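Local atomic coordinates of Ika8 (Synthetic construct, PDB entry 6G6O), a protein that serves as a computationally designed, symmetrical eight-bladed beta-propeller scaffold of the WD40 type, with no natural function assigned. Residues Q55-A60 and G71-T76; H94-T99 and G111-T116; E12-A17 and S30-G35; D65-S70 and V77-I82. All coordinates share one frame; numbering follows the deposited sequence.

Contact 1 (Q55-A60 and G71-T76)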
loop_
_atom_site.group_PDB
_atom_site.type_symbol
_atom_site.label_atom_id
_atom_site.label_comp_id
_atom_site.label_asym_id
_atom_site.label_seq_id
_atom_site.Cartn_x
_atom_site.Cartn_y
_atom_site.Cartn_z
ATOM N N GLN A 55 -3.288 -19.539 7.664
ATOM C CA GLN A 55 -4.524 -19.907 8.339
ATOM C C GLN A 55 -5.295 -18.697 8.844
ATOM O O GLN A 55 -6.231 -18.858 9.633
ATOM C CB GLN A 55 -4.224 -20.860 9.499
ATOM C CG GLN A 55 -3.532 -22.142 9.075
ATOM C CD GLN A 55 -4.373 -22.967 8.123
ATOM O OE1 GLN A 55 -3.894 -23.423 7.085
ATOM N NE2 GLN A 55 -5.640 -23.161 8.473
ATOM N N SER A 56 -4.922 -17.496 8.405
ATOM C CA SER A 56 -5.556 -16.267 8.852
ATOM C C SER A 56 -5.583 -15.282 7.694
ATOM O O SER A 56 -4.875 -15.450 6.699
ATOM C CB SER A 56 -4.824 -15.665 10.059
ATOM O OG SER A 56 -5.648 -14.749 10.754
ATOM N N GLU A 57 -6.400 -14.241 7.846
ATOM C CA GLU A 57 -6.598 -13.249 6.795
ATOM C C GLU A 57 -5.276 -12.676 6.308
ATOM O O GLU A 57 -4.492 -12.139 7.095
ATOM C CB GLU A 57 -7.495 -12.120 7.310
ATOM C CG GLU A 57 -7.351 -10.826 6.522
ATOM C CD GLU A 57 -8.178 -9.693 7.092
ATOM O OE1 GLU A 57 -8.966 -9.938 8.027
ATOM O OE2 GLU A 57 -8.034 -8.553 6.605
ATOM N N VAL A 58 -5.032 -12.798 5.003
ATOM C CA VAL A 58 -3.875 -12.161 4.386
ATOM C C VAL A 58 -4.051 -10.653 4.477
ATOM O O VAL A 58 -5.055 -10.102 4.011
ATOM C CB VAL A 58 -3.712 -12.615 2.930
ATOM C CG1 VAL A 58 -2.441 -12.035 2.330
ATOM C CG2 VAL A 58 -3.706 -14.126 2.850
ATOM N N THR A 59 -3.078 -9.972 5.084
ATOM C CA THR A 59 -3.195 -8.542 5.321
ATOM C C THR A 59 -2.284 -7.693 4.450
ATOM O O THR A 59 -2.573 -6.507 4.264
ATOM C CB THR A 59 -2.911 -8.218 6.796
ATOM O OG1 THR A 59 -1.640 -8.759 7.173
ATOM C CG2 THR A 59 -3.988 -8.810 7.688
ATOM N N ALA A 60 -1.203 -8.255 3.918
ATOM C CA ALA A 60 -0.273 -7.487 3.106
ATOM C C ALA A 60 0.443 -8.422 2.145
ATOM O O ALA A 60 0.685 -9.591 2.457
ATOM C CB ALA A 60 0.743 -6.732 3.972
ATOM N N GLY A 71 2.034 -11.412 4.638
ATOM C CA GLY A 71 1.744 -11.374 6.057
ATOM C C GLY A 71 0.276 -11.626 6.318
ATOM O O GLY A 71 -0.557 -11.406 5.434
ATOM N N ALA A 72 -0.064 -12.084 7.521
ATOM C CA ALA A 72 -1.431 -12.462 7.841
ATOM C C ALA A 72 -1.860 -11.809 9.148
ATOM O O ALA A 72 -1.092 -11.089 9.796
ATOM C CB ALA A 72 -1.579 -13.985 7.925
ATOM N N LYS A 73 -3.110 -12.070 9.535
ATOM C CA LYS A 73 -3.660 -11.527 10.768
ATOM C C LYS A 73 -3.176 -12.271 12.007
ATOM O O LYS A 73 -3.290 -11.737 13.115
ATOM C CB LYS A 73 -5.190 -11.555 10.714
ATOM C CG LYS A 73 -5.876 -10.458 11.512
ATOM C CD LYS A 73 -5.883 -9.137 10.760
ATOM C CE LYS A 73 -7.210 -8.411 10.929
ATOM N NZ LYS A 73 -7.248 -7.124 10.180
ATOM N N ASP A 74 -2.643 -13.480 11.850
ATOM C CA ASP A 74 -2.120 -14.237 12.979
ATOM C C ASP A 74 -0.652 -13.946 13.258
ATOM O O ASP A 74 -0.079 -14.548 14.170
ATOM C CB ASP A 74 -2.320 -15.743 12.755
ATOM C CG ASP A 74 -1.679 -16.243 11.472
ATOM O OD1 ASP A 74 -1.035 -15.443 10.761
ATOM O OD2 ASP A 74 -1.819 -17.448 11.175
ATOM N N GLY A 75 -0.033 -13.047 12.497
ATOM C CA GLY A 75 1.338 -12.653 12.730
ATOM C C GLY A 75 2.373 -13.360 11.887
ATOM O O GLY A 75 3.557 -13.025 11.988
ATOM N N THR A 76 1.972 -14.323 11.063
ATOM C CA THR A 76 2.933 -15.028 10.229
ATOM C C THR A 76 3.381 -14.149 9.070
ATOM O O THR A 76 2.601 -13.367 8.522
ATOM C CB THR A 76 2.330 -16.326 9.696
ATOM O OG1 THR A 76 1.122 -16.038 8.980
ATOM C CG2 THR A 76 2.023 -17.280 10.839
HETATM O O HOH W 1 -0.963 -18.639 9.213
#
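Asp-74 CG tucks between its own backbone N and carbonyl carbon (chi1 57°), which brings it to 3.5 Å from Ser-56 CB. Ser-56 OG lies anti to its backbone N (chi1 -161°), and this places it at the root of the lysine chain, 3.2 Å from Lys-73 CB. That chain bends twice and runs alongside the Glu-57 chain, the two ends leading out together. The charged ends form only a long salt bridge, Glu-57 OE2 to Lys-73 NZ at 3.9 Å. Thr-59 CG2 crosses the lysine chain and packs on its CD, while Thr-59 OG1 bonds to Ile-98 O of the next blade.

The backbones meet in a classic bulge, with Thr-59 and Ala-60 both facing Gly-71. Thr-59 N gives to Gly-71 O (2.9 Å), and Gly-71 N gives to Ala-60 O (3.1 Å). Asp-74 OD1 accepts from Thr-76 N at 3.2 Å, an Asx turn, and from Thr-76 OG1 at 2.9 Å. Both donors reach it from one face of the carboxylate. Its OD2 takes a water that also accepts from Gln-55 N. An alanine in place of Asp-74 would probably leave Thr-76 N and this water without their acceptor and free the turn to shift. The Glu-57 and Lys-73 pair is long, so probably a loose electrostatic contact, whereas the two-donor carboxylate holds the Asx turn.

Contact 2 (H94-T99 and G111-T116)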
loop_
_atom_site.group_PDB
_atom_site.type_symbol
_atom_site.label_atom_id
_atom_site.label_comp_id
_atom_site.label_asym_id
_atom_site.label_seq_id
_atom_site.Cartn_x
_atom_site.Cartn_y
_atom_site.Cartn_z
ATOM N N HIS A 94 5.676 -11.956 13.616
ATOM C CA HIS A 94 5.297 -11.227 14.816
ATOM C C HIS A 94 4.290 -12.025 15.631
ATOM O O HIS A 94 3.663 -12.968 15.145
ATOM C CB HIS A 94 4.699 -9.863 14.462
ATOM C CG HIS A 94 5.651 -8.937 13.776
ATOM N ND1 HIS A 94 5.984 -7.702 14.288
ATOM C CD2 HIS A 94 6.328 -9.055 12.610
ATOM C CE1 HIS A 94 6.827 -7.100 13.470
ATOM N NE2 HIS A 94 7.053 -7.900 12.444
ATOM N N GLN A 95 4.140 -11.624 16.891
ATOM C CA GLN A 95 3.149 -12.208 17.780
ATOM C C GLN A 95 1.778 -11.559 17.637
ATOM O O GLN A 95 0.803 -12.079 18.188
ATOM C CB GLN A 95 3.617 -12.102 19.237
ATOM C CG GLN A 95 4.766 -13.039 19.602
ATOM C CD GLN A 95 6.084 -12.637 18.964
ATOM O OE1 GLN A 95 6.338 -11.456 18.724
ATOM N NE2 GLN A 95 6.929 -13.622 18.680
ATOM N N SER A 96 1.685 -10.449 16.916
ATOM C CA SER A 96 0.435 -9.747 16.669
ATOM C C SER A 96 0.207 -9.639 15.163
ATOM O O SER A 96 1.046 -10.040 14.355
ATOM C CB SER A 96 0.448 -8.368 17.333
ATOM O OG SER A 96 0.994 -7.388 16.472
ATOM N N ALA A 97 -0.940 -9.076 14.792
ATOM C CA ALA A 97 -1.349 -9.053 13.392
ATOM C C ALA A 97 -0.392 -8.221 12.549
ATOM O O ALA A 97 -0.089 -7.070 12.880
ATOM C CB ALA A 97 -2.771 -8.501 13.272
ATOM N N ILE A 98 0.083 -8.811 11.451
ATOM C CA ILE A 98 0.876 -8.067 10.480
ATOM C C ILE A 98 0.000 -7.004 9.833
ATOM O O ILE A 98 -1.067 -7.307 9.284
ATOM C CB ILE A 98 1.467 -9.013 9.425
ATOM C CG1 ILE A 98 2.325 -10.090 10.089
ATOM C CG2 ILE A 98 2.277 -8.228 8.403
ATOM C CD1 ILE A 98 3.379 -9.538 11.017
ATOM N N THR A 99 0.441 -5.750 9.900
ATOM C CA THR A 99 -0.317 -4.642 9.341
ATOM C C THR A 99 0.427 -3.872 8.262
ATOM O O THR A 99 -0.190 -3.041 7.587
ATOM C CB THR A 99 -0.738 -3.660 10.448
ATOM O OG1 THR A 99 0.422 -3.031 11.004
ATOM C CG2 THR A 99 -1.487 -4.385 11.549
ATOM N N GLY A 111 5.651 -4.553 9.823
ATOM C CA GLY A 111 5.041 -3.892 10.952
ATOM C C GLY A 111 3.871 -4.700 11.483
ATOM O O GLY A 111 3.265 -5.491 10.766
ATOM N N ALA A 112 3.560 -4.497 12.759
ATOM C CA ALA A 112 2.523 -5.266 13.428
ATOM C C ALA A 112 1.549 -4.330 14.126
ATOM O O ALA A 112 1.804 -3.135 14.290
ATOM C CB ALA A 112 3.120 -6.256 14.433
ATOM N N ALA A 113 0.417 -4.901 14.548
ATOM C CA ALA A 113 -0.629 -4.121 15.199
ATOM C C ALA A 113 -0.262 -3.723 16.622
ATOM O O ALA A 113 -0.864 -2.791 17.166
ATOM C CB ALA A 113 -1.945 -4.900 15.198
ATOM N N ASP A 114 0.695 -4.410 17.242
ATOM C CA ASP A 114 1.174 -4.004 18.555
ATOM C C ASP A 114 2.234 -2.915 18.478
ATOM O O ASP A 114 2.696 -2.445 19.523
ATOM C CB ASP A 114 1.715 -5.218 19.322
ATOM C CG ASP A 114 2.874 -5.907 18.614
ATOM O OD1 ASP A 114 3.375 -5.384 17.597
ATOM O OD2 ASP A 114 3.288 -6.988 19.086
ATOM N N GLY A 115 2.626 -2.508 17.273
ATOM C CA GLY A 115 3.630 -1.488 17.077
ATOM C C GLY A 115 5.011 -2.010 16.761
ATOM O O GLY A 115 5.887 -1.215 16.400
ATOM N N THR A 116 5.230 -3.316 16.871
ATOM C CA THR A 116 6.557 -3.873 16.661
ATOM C C THR A 116 6.942 -3.827 15.190
ATOM O O THR A 116 6.102 -4.002 14.303
ATOM C CB THR A 116 6.613 -5.312 17.170
ATOM O OG1 THR A 116 5.453 -6.024 16.725
ATOM C CG2 THR A 116 6.661 -5.334 18.691
HETATM O O HOH W 2 4.919 -8.654 17.894
#
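His-94 and Thr-116 pass alongside, running opposite ways. The imidazole presents its edge to the threonine. His-94 ND1 gives a hydrogen bond to Thr-116 OG1 at 3.0 Å, and that oxygen lies almost exactly in the ring plane. Ala-112 CB meets the same ring obliquely, 3.2 Å from His-94 ND1. The other ring nitrogen, NE2, bonds to Ser-110 OG, just before Gly-111. The ring is thus held at both nitrogens. A phenylalanine here would probably cost Thr-116 OG1 and Ser-110 OG their histidine partner and break the link between loop and strand.

Ser-96 comes in beside Asp-114. Its OG lies 3.2 Å from Asp-114 CG and accepts from Asp-114 N at 3.1 Å. Asp-114 OD1 in turn accepts from Thr-116 N at 2.9 Å, which makes an Asx turn. A water joins Asp-114 OD2 to Gln-95 N. Farther along, Thr-99 CG2 packs on Ala-113 CB at 3.7 Å, and Ala-113 N gives to Ala-97 O at 2.8 Å.

A loop histidine linked to a strand serine, with an aspartate in the tight turn, is consistent with the Asp-His-Ser/Thr-Trp hydrogen-bond network of WD40 blades.

Contact 3 (E12-A17 and S30-G35)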
loop_
_atom_site.group_PDB
_atom_site.type_symbol
_atom_site.label_atom_id
_atom_site.label_comp_id
_atom_site.label_asym_id
_atom_site.label_seq_id
_atom_site.Cartn_x
_atom_site.Cartn_y
_atom_site.Cartn_z
ATOM N N GLU A 12 -11.341 -15.725 -11.677
ATOM C CA GLU A 12 -12.429 -16.177 -10.814
ATOM C C GLU A 12 -12.392 -15.484 -9.456
ATOM O O GLU A 12 -13.441 -15.122 -8.910
ATOM C CB GLU A 12 -12.374 -17.694 -10.647
ATOM C CG GLU A 12 -13.737 -18.330 -10.417
ATOM C CD GLU A 12 -13.648 -19.767 -9.939
ATOM O OE1 GLU A 12 -12.730 -20.490 -10.382
ATOM O OE2 GLU A 12 -14.498 -20.172 -9.119
ATOM N N GLY A 13 -11.205 -15.290 -8.896
ATOM C CA GLY A 13 -11.081 -14.615 -7.621
ATOM C C GLY A 13 -11.198 -15.561 -6.441
ATOM O O GLY A 13 -10.967 -16.770 -6.536
ATOM N N HIS A 14 -11.581 -14.987 -5.305
ATOM C CA HIS A 14 -11.620 -15.695 -4.034
ATOM C C HIS A 14 -13.049 -15.789 -3.515
ATOM O O HIS A 14 -13.961 -15.110 -3.994
ATOM C CB HIS A 14 -10.731 -15.001 -2.993
ATOM C CG HIS A 14 -9.301 -14.866 -3.412
ATOM N ND1 HIS A 14 -8.273 -15.517 -2.767
ATOM C CD2 HIS A 14 -8.727 -14.153 -4.410
ATOM C CE1 HIS A 14 -7.128 -15.211 -3.349
ATOM N NE2 HIS A 14 -7.376 -14.385 -4.348
ATOM N N GLN A 15 -13.227 -16.645 -2.511
ATOM C CA GLN A 15 -14.507 -16.835 -1.846
ATOM C C GLN A 15 -14.715 -15.879 -0.681
ATOM O O GLN A 15 -15.728 -15.986 0.017
ATOM C CB GLN A 15 -14.630 -18.279 -1.350
ATOM C CG GLN A 15 -14.475 -19.320 -2.446
ATOM C CD GLN A 15 -15.516 -19.169 -3.537
ATOM O OE1 GLN A 15 -15.198 -18.797 -4.667
ATOM N NE2 GLN A 15 -16.769 -19.458 -3.205
ATOM N N SER A 16 -13.785 -14.956 -0.453
ATOM C CA SER A 16 -13.919 -13.972 0.610
ATOM C C SER A 16 -13.268 -12.676 0.153
ATOM O O SER A 16 -12.607 -12.624 -0.887
ATOM C CB SER A 16 -13.302 -14.469 1.922
ATOM O OG SER A 16 -11.894 -14.564 1.821
ATOM N N ALA A 17 -13.458 -11.629 0.957
ATOM C CA ALA A 17 -13.024 -10.287 0.590
ATOM C C ALA A 17 -11.547 -10.260 0.225
ATOM O O ALA A 17 -10.725 -10.940 0.844
ATOM C CB ALA A 17 -13.293 -9.315 1.741
ATOM N N SER A 30 -3.051 -12.331 -5.251
ATOM C CA SER A 30 -4.164 -11.810 -4.474
ATOM C C SER A 30 -4.318 -12.610 -3.190
ATOM O O SER A 30 -4.170 -13.835 -3.188
ATOM C CB SER A 30 -5.467 -11.849 -5.282
ATOM O OG SER A 30 -5.872 -13.182 -5.534
ATOM N N GLY A 31 -4.607 -11.910 -2.098
ATOM C CA GLY A 31 -4.880 -12.543 -0.824
ATOM C C GLY A 31 -6.267 -12.166 -0.342
ATOM O O GLY A 31 -6.754 -11.067 -0.608
ATOM N N ALA A 32 -6.900 -13.090 0.370
ATOM C CA ALA A 32 -8.271 -12.916 0.820
ATOM C C ALA A 32 -8.351 -13.030 2.337
ATOM O O ALA A 32 -7.415 -13.476 3.005
ATOM C CB ALA A 32 -9.201 -13.938 0.156
ATOM N N ALA A 33 -9.503 -12.625 2.876
ATOM C CA ALA A 33 -9.697 -12.612 4.320
ATOM C C ALA A 33 -9.764 -14.011 4.919
ATOM O O ALA A 33 -9.663 -14.149 6.142
ATOM C CB ALA A 33 -10.965 -11.835 4.671
ATOM N N ASP A 34 -9.936 -15.045 4.101
ATOM C CA ASP A 34 -9.954 -16.413 4.600
ATOM C C ASP A 34 -8.570 -17.051 4.616
ATOM O O ASP A 34 -8.452 -18.243 4.917
ATOM C CB ASP A 34 -10.923 -17.271 3.775
ATOM C CG ASP A 34 -10.618 -17.250 2.288
ATOM O OD1 ASP A 34 -9.563 -16.721 1.886
ATOM O OD2 ASP A 34 -11.448 -17.769 1.514
ATOM N N GLY A 35 -7.525 -16.283 4.307
ATOM C CA GLY A 35 -6.174 -16.792 4.283
ATOM C C GLY A 35 -5.706 -17.309 2.944
ATOM O O GLY A 35 -4.527 -17.654 2.809
HETATM O O HOH W 3 -11.124 -18.261 -1.505
#
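His-14 lays its ring obliquely against Ala-32 in the tight, buried part of this contact. Ala-32 CB sits 3.4 Å from His-14 ND1 and 3.2 Å from Ser-16 OG. It is wedged between the ring and the hydroxyl. Ala-17 O faces the same strand end. It accepts from Ala-33 N at 2.9 Å, and Ala-32 CA also approaches it. His-14 CG is anti to the carbonyl carbon (chi1 -58°), which sets the ring against Ala-32 CB. The modelled approach of its NE2 to Ser-30 OG is too short to be trusted. Firmer partners lie just outside: His-14 ND1 bonds to Thr-36 OG1, and Ser-30 OG bonds to Trp-40 NE1.

The outer side is looser. Asp-34 N gives only a weak bond to Ser-16 OG, at 3.0 Å. A water bridges the rest, accepting from Gln-15 N at 2.8 Å and donating to Asp-34 OD2 at 3.1 Å. Gln-15 leads its amide away from the turn, and both it and Asp-34 are exposed. Asp-34 OD1 turns back to Thr-36 OG1.

Histidine in the loop, serine on the strand, aspartate in the type I turn and a tryptophan beyond are consistent with the Asp-His-Ser/Thr-Trp tetrad of WD40 repeats.

Contact 4 (D65-S70 and V77-I82)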
loop_
_atom_site.group_PDB
_atom_site.type_symbol
_atom_site.label_atom_id
_atom_site.label_comp_id
_atom_site.label_asym_id
_atom_site.label_seq_id
_atom_site.Cartn_x
_atom_site.Cartn_y
_atom_site.Cartn_z
ATOM N N ASP A 65 10.486 -9.177 -8.187
ATOM C CA ASP A 65 11.213 -10.157 -8.987
ATOM C C ASP A 65 10.434 -11.465 -9.067
ATOM O O ASP A 65 9.405 -11.538 -9.746
ATOM C CB ASP A 65 12.618 -10.387 -8.421
ATOM C CG ASP A 65 13.499 -9.153 -8.531
ATOM O OD1 ASP A 65 13.285 -8.347 -9.462
ATOM O OD2 ASP A 65 14.404 -8.988 -7.687
ATOM N N ASN A 66 10.909 -12.503 -8.376
ATOM C CA ASN A 66 10.218 -13.787 -8.334
ATOM C C ASN A 66 9.921 -14.229 -6.907
ATOM O O ASN A 66 9.684 -15.416 -6.662
ATOM C CB ASN A 66 11.028 -14.858 -9.065
ATOM C CG ASN A 66 10.997 -14.680 -10.567
ATOM O OD1 ASN A 66 9.935 -14.478 -11.156
ATOM N ND2 ASN A 66 12.163 -14.752 -11.196
ATOM N N ILE A 67 9.923 -13.294 -5.962
ATOM C CA ILE A 67 9.731 -13.587 -4.549
ATOM C C ILE A 67 8.566 -12.755 -4.042
ATOM O O ILE A 67 8.531 -11.536 -4.244
ATOM C CB ILE A 67 11.007 -13.300 -3.737
ATOM C CG1 ILE A 67 12.117 -14.274 -4.137
ATOM C CG2 ILE A 67 10.723 -13.373 -2.247
ATOM C CD1 ILE A 67 13.485 -13.889 -3.625
ATOM N N VAL A 68 7.613 -13.413 -3.391
ATOM C CA VAL A 68 6.465 -12.747 -2.794
ATOM C C VAL A 68 6.506 -12.967 -1.289
ATOM O O VAL A 68 6.706 -14.095 -0.823
ATOM C CB VAL A 68 5.140 -13.243 -3.403
ATOM C CG1 VAL A 68 5.128 -14.745 -3.470
ATOM C CG2 VAL A 68 3.958 -12.741 -2.588
ATOM N N VAL A 69 6.348 -11.882 -0.537
ATOM C CA VAL A 69 6.271 -11.918 0.917
ATOM C C VAL A 69 4.832 -11.626 1.313
ATOM O O VAL A 69 4.237 -10.655 0.832
ATOM C CB VAL A 69 7.239 -10.908 1.556
ATOM C CG1 VAL A 69 7.266 -11.080 3.063
ATOM C CG2 VAL A 69 8.629 -11.078 0.969
ATOM N N SER A 70 4.272 -12.469 2.177
ATOM C CA SER A 70 2.875 -12.358 2.574
ATOM C C SER A 70 2.767 -12.378 4.090
ATOM O O SER A 70 3.339 -13.252 4.747
ATOM C CB SER A 70 2.039 -13.490 1.969
ATOM O OG SER A 70 2.305 -14.724 2.611
ATOM N N VAL A 77 4.657 -14.265 8.715
ATOM C CA VAL A 77 5.211 -13.645 7.518
ATOM C C VAL A 77 5.917 -14.742 6.738
ATOM O O VAL A 77 6.839 -15.380 7.260
ATOM C CB VAL A 77 6.182 -12.499 7.840
ATOM C CG1 VAL A 77 6.450 -11.670 6.595
ATOM C CG2 VAL A 77 5.629 -11.626 8.953
ATOM N N LYS A 78 5.483 -14.972 5.502
ATOM C CA LYS A 78 5.998 -16.061 4.689
ATOM C C LYS A 78 6.662 -15.511 3.436
ATOM O O LYS A 78 6.207 -14.517 2.862
ATOM C CB LYS A 78 4.883 -17.045 4.316
ATOM C CG LYS A 78 4.242 -17.708 5.525
ATOM C CD LYS A 78 3.086 -18.623 5.143
ATOM C CE LYS A 78 3.570 -19.878 4.437
ATOM N NZ LYS A 78 2.481 -20.885 4.298
ATOM N N VAL A 79 7.748 -16.163 3.030
ATOM C CA VAL A 79 8.514 -15.811 1.840
ATOM C C VAL A 79 8.558 -17.045 0.952
ATOM O O VAL A 79 9.040 -18.102 1.381
ATOM C CB VAL A 79 9.933 -15.340 2.197
ATOM C CG1 VAL A 79 10.727 -15.032 0.942
ATOM C CG2 VAL A 79 9.877 -14.128 3.118
ATOM N N TRP A 80 8.054 -16.925 -0.274
ATOM C CA TRP A 80 7.928 -18.104 -1.116
ATOM C C TRP A 80 8.159 -17.753 -2.580
ATOM O O TRP A 80 8.083 -16.592 -2.989
ATOM C CB TRP A 80 6.563 -18.786 -0.934
ATOM C CG TRP A 80 5.388 -17.861 -0.823
ATOM C CD1 TRP A 80 5.023 -17.121 0.263
ATOM C CD2 TRP A 80 4.398 -17.610 -1.829
ATOM N NE1 TRP A 80 3.880 -16.410 -0.009
ATOM C CE2 TRP A 80 3.475 -16.694 -1.287
ATOM C CE3 TRP A 80 4.209 -18.065 -3.138
ATOM C CZ2 TRP A 80 2.378 -16.223 -2.008
ATOM C CZ3 TRP A 80 3.121 -17.598 -3.853
ATOM C CH2 TRP A 80 2.219 -16.687 -3.286
ATOM N N TYR A 81 8.444 -18.794 -3.361
ATOM C CA TYR A 81 8.725 -18.662 -4.783
ATOM C C TYR A 81 7.422 -18.541 -5.565
ATOM O O TYR A 81 6.502 -19.343 -5.380
ATOM C CB TYR A 81 9.527 -19.873 -5.261
ATOM C CG TYR A 81 10.077 -19.771 -6.665
ATOM C CD1 TYR A 81 10.726 -18.625 -7.099
ATOM C CD2 TYR A 81 9.963 -20.836 -7.551
ATOM C CE1 TYR A 81 11.233 -18.535 -8.381
ATOM C CE2 TYR A 81 10.468 -20.755 -8.832
ATOM C CZ TYR A 81 11.100 -19.605 -9.241
ATOM O OH TYR A 81 11.605 -19.523 -10.517
ATOM N N ILE A 82 7.346 -17.540 -6.444
ATOM C CA ILE A 82 6.110 -17.309 -7.186
ATOM C C ILE A 82 5.816 -18.461 -8.141
ATOM O O ILE A 82 4.648 -18.782 -8.396
ATOM C CB ILE A 82 6.178 -15.959 -7.927
ATOM C CG1 ILE A 82 4.817 -15.609 -8.531
ATOM C CG2 ILE A 82 7.256 -15.975 -8.999
ATOM C CD1 ILE A 82 3.733 -15.428 -7.501
#
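Val-68 and Trp-80 face each other across an antiparallel beta hairpin, the second and third strands of a WD40 propeller blade, 67-72 and 77-81. The strand axes approach to 4.7 Å and run 164° apart.

Backbone hydrogen bonds set the register. Val-68 and Trp-80 exchange two, as do Ser-70 and Lys-78. One more bond, Ile-82 N to Asn-66 O at 3.2 Å, extends the pairing past the strand end.

Apolar contacts fill both faces. On one, Ile-67 CG2 touches Val-79 CG1 at 3.6 Å. Val-69 CG1 meets Val-77 CG1 at 3.7 Å, and Val-69 CG2 packs alongside Val-79 CG2. Tyr-81 belongs to this face too, and its CE1 touches Asn-66 CB at 3.7 Å. The face packs on the neighbouring blade through Phe-103 and Leu-101. On the other face Val-68 CG1 sits over the six-membered ring of Trp-80, a CH-pi contact modelled rather too tightly. Trp-80 also stacks with the ring of His-51.

Polar side chains add little across the pair. Lys-78 carries its NZ away to Gly-53 O. Ser-70 OG has its stronger hydrogen bond with His-54 NE2, and Trp-80 NE1 reaches the same oxygen, near the indole plane, through a weak bond of 3.5 Å.

How the contacts relate
From the N terminus, the chain leaves strand 7-10, which pairs with the last strand 317-321 and closes the propeller ring. Contact 3 then closes the first loop, 12-35. Contact 1 closes the next, 55-76, and contact 4 opens inside it and ends beyond it at 82. These two cross and share strand 67-72, so three strands of one blade are tied together. Contact 2 follows in series, 94-116, in the next blade. Contacts 3, 1 and 2 thus repeat one loop-to-turn join in three successive blades. Val-58 N to Ala-32 O links contact 1 to contact 3, and His-94 N to Gly-75 O links it to contact 2.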